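Hypothetical protein (PDB 2H9F) probably isomerises methylaconitate, as a member of the PrpF family from Pseudomonas aeruginosa. Local coordinates at residues Phe24-Asp29 with Leu117-Val122; Ala56-Ile59 with Gly64-Ser67. One frame throughout, in Å; residues are numbered along the deposited sequence.

In the fold
Contact 1 and contact 2 lie at separate places on the chain, their centres about 23 Å and 22 Å from the chain centre and 26 Å from each other; their nearest atoms are about 11 Å apart. Contact 1, partly buried, joins elements distant in sequence, the ends of strand 20-26 and helix 106-118: an arginine bonds to a helix-end carbonyl, while Asp-29 of its own segment grips it and Glu-28 adds charge. Contact 2 sits at the surface and is local, bridging two parts of the loop between helix 39-49 and strand 71-77 with one histidine nitrogen on a backbone N-H. Along the sequence, contact 2 falls between the segments of contact 1, and strand 71-77 after it pairs with strand 20-26.

Contact 1 of 2, residues Phe24-Asp29 with Leu117-Val122; sequences FFRLED and LHAGLV. With SO4 (sulfate ion), chain H.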
loop_
_atom_site.group_PDB
_atom_site.type_symbol
_atom_site.label_atom_id
_atom_site.label_comp_id
_atom_site.label_asym_id
_atom_site.label_seq_id
_atom_site.Cartn_x
_atom_site.Cartn_y
_atom_site.Cartn_z
ATOM N N PHE A 24 -15.936 2.912 -1.639
ATOM C CA PHE A 24 -17.294 3.228 -1.251
ATOM C C PHE A 24 -18.320 2.819 -2.322
ATOM O O PHE A 24 -18.145 3.057 -3.518
ATOM C CB PHE A 24 -17.445 4.724 -0.938
ATOM C CG PHE A 24 -16.851 5.153 0.366
ATOM C CD1 PHE A 24 -15.472 5.151 0.566
ATOM C CD2 PHE A 24 -17.653 5.654 1.359
ATOM C CE1 PHE A 24 -14.924 5.561 1.746
ATOM C CE2 PHE A 24 -17.110 6.085 2.538
ATOM C CZ PHE A 24 -15.748 6.033 2.738
ATOM N N PHE A 25 -19.398 2.199 -1.844
ATOM C CA PHE A 25 -20.485 1.785 -2.697
ATOM C C PHE A 25 -21.814 2.337 -2.220
ATOM O O PHE A 25 -22.074 2.328 -1.033
ATOM C CB PHE A 25 -20.614 0.257 -2.644
ATOM C CG PHE A 25 -19.396 -0.461 -3.081
ATOM C CD1 PHE A 25 -18.387 -0.740 -2.184
ATOM C CD2 PHE A 25 -19.249 -0.852 -4.407
ATOM C CE1 PHE A 25 -17.218 -1.402 -2.595
ATOM C CE2 PHE A 25 -18.119 -1.571 -4.815
ATOM C CZ PHE A 25 -17.111 -1.858 -3.899
ATOM N N ARG A 26 -22.678 2.731 -3.150
ATOM C CA ARG A 26 -24.118 2.808 -2.833
ATOM C C ARG A 26 -24.733 1.430 -2.808
ATOM O O ARG A 26 -24.468 0.618 -3.700
ATOM C CB ARG A 26 -24.869 3.605 -3.863
ATOM C CG ARG A 26 -24.191 4.894 -4.263
ATOM C CD ARG A 26 -25.086 5.773 -5.080
ATOM N NE ARG A 26 -25.556 5.119 -6.286
ATOM C CZ ARG A 26 -26.392 5.660 -7.162
ATOM N NH1 ARG A 26 -26.871 6.885 -6.975
ATOM N NH2 ARG A 26 -26.791 4.942 -8.211
ATOM N N LEU A 27 -25.609 1.156 -1.845
ATOM C CA LEU A 27 -26.233 -0.165 -1.766
ATOM C C LEU A 27 -26.881 -0.598 -3.091
ATOM O O LEU A 27 -26.680 -1.714 -3.547
ATOM C CB LEU A 27 -27.262 -0.203 -0.635
ATOM C CG LEU A 27 -28.043 -1.484 -0.407
ATOM C CD1 LEU A 27 -27.156 -2.657 0.031
ATOM C CD2 LEU A 27 -29.132 -1.177 0.613
ATOM N N GLU A 28 -27.622 0.303 -3.715
ATOM C CA GLU A 28 -28.315 0.028 -4.976
ATOM C C GLU A 28 -27.385 -0.311 -6.142
ATOM O O GLU A 28 -27.819 -0.920 -7.111
ATOM C CB GLU A 28 -29.183 1.244 -5.368
ATOM C CG GLU A 28 -28.367 2.498 -5.801
ATOM C CD GLU A 28 -29.197 3.819 -5.846
ATOM O OE1 GLU A 28 -30.059 3.873 -6.764
ATOM O OE2 GLU A 28 -28.967 4.771 -4.988
ATOM N N ASP A 29 -26.118 0.106 -6.074
ATOM C CA ASP A 29 -25.136 -0.215 -7.120
ATOM C C ASP A 29 -24.520 -1.607 -7.003
ATOM O O ASP A 29 -23.810 -2.064 -7.918
ATOM C CB ASP A 29 -24.010 0.800 -7.115
ATOM C CG ASP A 29 -24.455 2.177 -7.542
ATOM O OD1 ASP A 29 -25.515 2.272 -8.234
ATOM O OD2 ASP A 29 -23.729 3.168 -7.190
ATOM N N LEU A 117 -23.299 12.739 -0.173
ATOM C CA LEU A 117 -23.620 13.796 -1.136
ATOM C C LEU A 117 -23.201 13.461 -2.574
ATOM O O LEU A 117 -24.006 13.672 -3.501
ATOM C CB LEU A 117 -23.023 15.118 -0.680
ATOM C CG LEU A 117 -23.664 15.715 0.597
ATOM C CD1 LEU A 117 -22.749 16.769 1.221
ATOM C CD2 LEU A 117 -24.995 16.324 0.261
ATOM N N HIS A 118 -21.996 12.918 -2.777
ATOM C CA HIS A 118 -21.613 12.510 -4.124
ATOM C C HIS A 118 -22.587 11.451 -4.641
ATOM O O HIS A 118 -22.909 11.440 -5.804
ATOM C CB HIS A 118 -20.180 11.985 -4.166
ATOM C CG HIS A 118 -19.157 12.947 -3.640
ATOM N ND1 HIS A 118 -18.842 14.134 -4.266
ATOM C CD2 HIS A 118 -18.366 12.874 -2.545
ATOM C CE1 HIS A 118 -17.890 14.737 -3.583
ATOM N NE2 HIS A 118 -17.579 13.985 -2.539
ATOM N N ALA A 119 -23.088 10.618 -3.753
ATOM C CA ALA A 119 -23.953 9.526 -4.131
ATOM C C ALA A 119 -25.406 9.875 -4.334
ATOM O O ALA A 119 -26.197 8.989 -4.726
ATOM C CB ALA A 119 -23.847 8.410 -3.111
ATOM N N GLY A 120 -25.789 11.110 -4.028
ATOM C CA GLY A 120 -27.160 11.556 -4.243
ATOM C C GLY A 120 -28.098 10.997 -3.216
ATOM O O GLY A 120 -29.294 10.836 -3.492
ATOM N N LEU A 121 -27.601 10.683 -2.029
ATOM C CA LEU A 121 -28.458 10.000 -1.063
ATOM C C LEU A 121 -29.106 10.952 -0.060
ATOM O O LEU A 121 -29.907 10.541 0.765
ATOM C CB LEU A 121 -27.660 8.920 -0.330
ATOM C CG LEU A 121 -27.136 7.737 -1.147
ATOM C CD1 LEU A 121 -26.115 6.959 -0.327
ATOM C CD2 LEU A 121 -28.287 6.859 -1.566
ATOM N N VAL A 122 -28.759 12.229 -0.130
ATOM C CA VAL A 122 -29.317 13.221 0.804
ATOM C C VAL A 122 -30.457 14.014 0.168
ATOM O O VAL A 122 -30.362 14.462 -0.962
ATOM C CB VAL A 122 -28.218 14.167 1.314
ATOM C CG1 VAL A 122 -28.800 15.226 2.248
ATOM C CG2 VAL A 122 -27.137 13.351 2.017
HETATM S S SO4 H . -28.803 7.379 -10.407
HETATM O O1 SO4 H . -27.560 8.094 -10.106
HETATM O O2 SO4 H . -29.536 7.085 -9.170
HETATM O O3 SO4 H . -29.625 8.230 -11.270
HETATM O O4 SO4 H . -28.503 6.127 -11.106
#
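Arg-26 and Ala-119 mark the closest backbone approach, 6.8 Å between their CA atoms, where strand 20-26 runs out into a 3-10 turn and helix 106-118 gives way to loop. The turn is closed by Asp-29 N bonding to Arg-26 O at 2.9 Å. Gly-120, with phi 75°, is the first residue to leave helical geometry; the bonds back into the last turn make this a Schellman motif, and the arginine reaches for the carbonyl just before that glycine. Arg-26 NH1 donates to Ala-119 O at 3.2 Å, nearly straight (165°) and in the guanidinium plane. Arg-26 CD lies against the Ala-119 methyl, CD to CB 3.5 Å, and the bend at chi3 (-58°) beyond it directs NE and the guanidinium. Side-on, NE and NH2 grip the two carboxylate oxygens of Asp-29, with NE to OD2 2.8 Å and NH2 to OD1 3.0 Å, which fixes the rotation of the group. Glu-28 OE2 lies over the centre of one guanidinium face, 3.4 Å above its plane, adding charge attraction without an aimed N-H, and meets Leu-121 CD2 in the loop after the helix. A sulfate ion, probably from the crystallisation liquor, accepts two weak bonds from NH1.

Contact 2 of 2, residues Ala56-Ile59 with Gly64-Ser67; sequences AAHI and GATS
The backbone N-H of Ala-65 is received by ND1 of His-58, with 3.0 Å between Ala-65 N and His-58 ND1. The bond is bent, with an N-H...acceptor angle of 138°, and the donor stands 28° out of the ring plane, so it meets the edge of the imidazole at a tilt. ND1 takes the proton from Ala-65 N and so acts as acceptor; at the other nitrogen, NE2 is hydrogen-bonded to Ser-51 OG. The ring is thus held at both nitrogens, which fixes its rotation. Its CG swings beside the backbone N and opposite the carbonyl carbon, which carries the ring toward 64-65, and the rotation about CB-CG (chi2 162°) turns ND1 to Ala-65 N. Gly-64 N also lies near the ring edge, but at 3.7 Å from His-58 ND1 it is a neighbour by packing.

The Ala-65 methyl makes the rest of the side-chain contact. Its CB lies against two successive peptides, 3.4 Å from Ala-56 O of the first and 3.6 Å from Ala-57 C of the next, while the Ala-57 methyl points away. The CA atoms of Ala-57 and Ala-65 come within 5.1 Å. Ala-56, His-58 and Ala-65 all have positive phi, which marks left-handed backbone at these residues. Asp-53 OD2 accepts from the backbone N of Ala-57 and of His-58, and His-58 O receives Lys-21 NZ of the second subunit.

With neither segment forming helix or strand, this is a side-chain-to-backbone bridge across an irregular loop, a buried histidine tying together two parts of the connection from helix 39-49 to strand 71-77 beside the subunit interface.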
loop_
_atom_site.group_PDB
_atom_site.type_symbol
_atom_site.label_atom_id
_atom_site.label_comp_id
_atom_site.label_asym_id
_atom_site.label_seq_id
_atom_site.Cartn_x
_atom_site.Cartn_y
_atom_site.Cartn_z
ATOM N N ALA A 56 0.611 -10.688 1.103
ATOM C CA ALA A 56 0.451 -9.550 1.970
ATOM C C ALA A 56 0.810 -8.235 1.287
ATOM O O ALA A 56 1.391 -7.381 1.938
ATOM C CB ALA A 56 1.319 -9.754 3.277
ATOM N N ALA A 57 0.433 -8.045 0.013
ATOM C CA ALA A 57 0.836 -6.866 -0.764
ATOM C C ALA A 57 -0.323 -6.201 -1.524
ATOM O O ALA A 57 -0.211 -5.054 -1.948
ATOM C CB ALA A 57 1.940 -7.281 -1.741
ATOM N N HIS A 58 -1.444 -6.912 -1.666
ATOM C CA HIS A 58 -2.631 -6.394 -2.368
ATOM C C HIS A 58 -2.291 -5.830 -3.769
ATOM O O HIS A 58 -2.791 -4.772 -4.194
ATOM C CB HIS A 58 -3.342 -5.356 -1.516
ATOM C CG HIS A 58 -4.191 -5.948 -0.441
ATOM N ND1 HIS A 58 -4.616 -5.224 0.645
ATOM C CD2 HIS A 58 -4.738 -7.175 -0.322
ATOM C CE1 HIS A 58 -5.397 -5.987 1.392
ATOM N NE2 HIS A 58 -5.470 -7.181 0.833
ATOM N N ILE A 59 -1.434 -6.546 -4.478
ATOM C CA ILE A 59 -1.099 -6.185 -5.836
ATOM C C ILE A 59 -2.254 -6.505 -6.769
ATOM O O ILE A 59 -2.350 -5.928 -7.810
ATOM C CB ILE A 59 0.229 -6.824 -6.284
ATOM C CG1 ILE A 59 1.418 -6.094 -5.618
ATOM C CG2 ILE A 59 0.417 -6.720 -7.750
ATOM C CD1 ILE A 59 1.647 -4.651 -6.072
ATOM N N GLY A 64 -4.327 -1.620 0.005
ATOM C CA GLY A 64 -2.934 -1.169 0.079
ATOM C C GLY A 64 -2.137 -1.977 1.097
ATOM O O GLY A 64 -1.086 -1.553 1.522
ATOM N N ALA A 65 -2.644 -3.148 1.464
ATOM C CA ALA A 65 -1.976 -4.076 2.378
ATOM C C ALA A 65 -1.652 -3.500 3.775
ATOM O O ALA A 65 -0.736 -3.980 4.446
ATOM C CB ALA A 65 -0.723 -4.723 1.712
ATOM N N THR A 66 -2.415 -2.498 4.208
ATOM C CA THR A 66 -2.400 -2.026 5.593
ATOM C C THR A 66 -3.813 -1.956 6.151
ATOM O O THR A 66 -4.796 -1.964 5.406
ATOM C CB THR A 66 -1.764 -0.663 5.725
ATOM O OG1 THR A 66 -2.639 0.321 5.174
ATOM C CG2 THR A 66 -0.404 -0.657 5.043
ATOM N N SER A 67 -3.948 -1.893 7.468
ATOM C CA SER A 67 -5.305 -1.864 8.020
ATOM C C SER A 67 -6.009 -0.590 7.568
ATOM O O SER A 67 -7.196 -0.623 7.280
ATOM C CB SER A 67 -5.331 -2.046 9.527
ATOM O OG SER A 67 -4.547 -1.058 10.098
#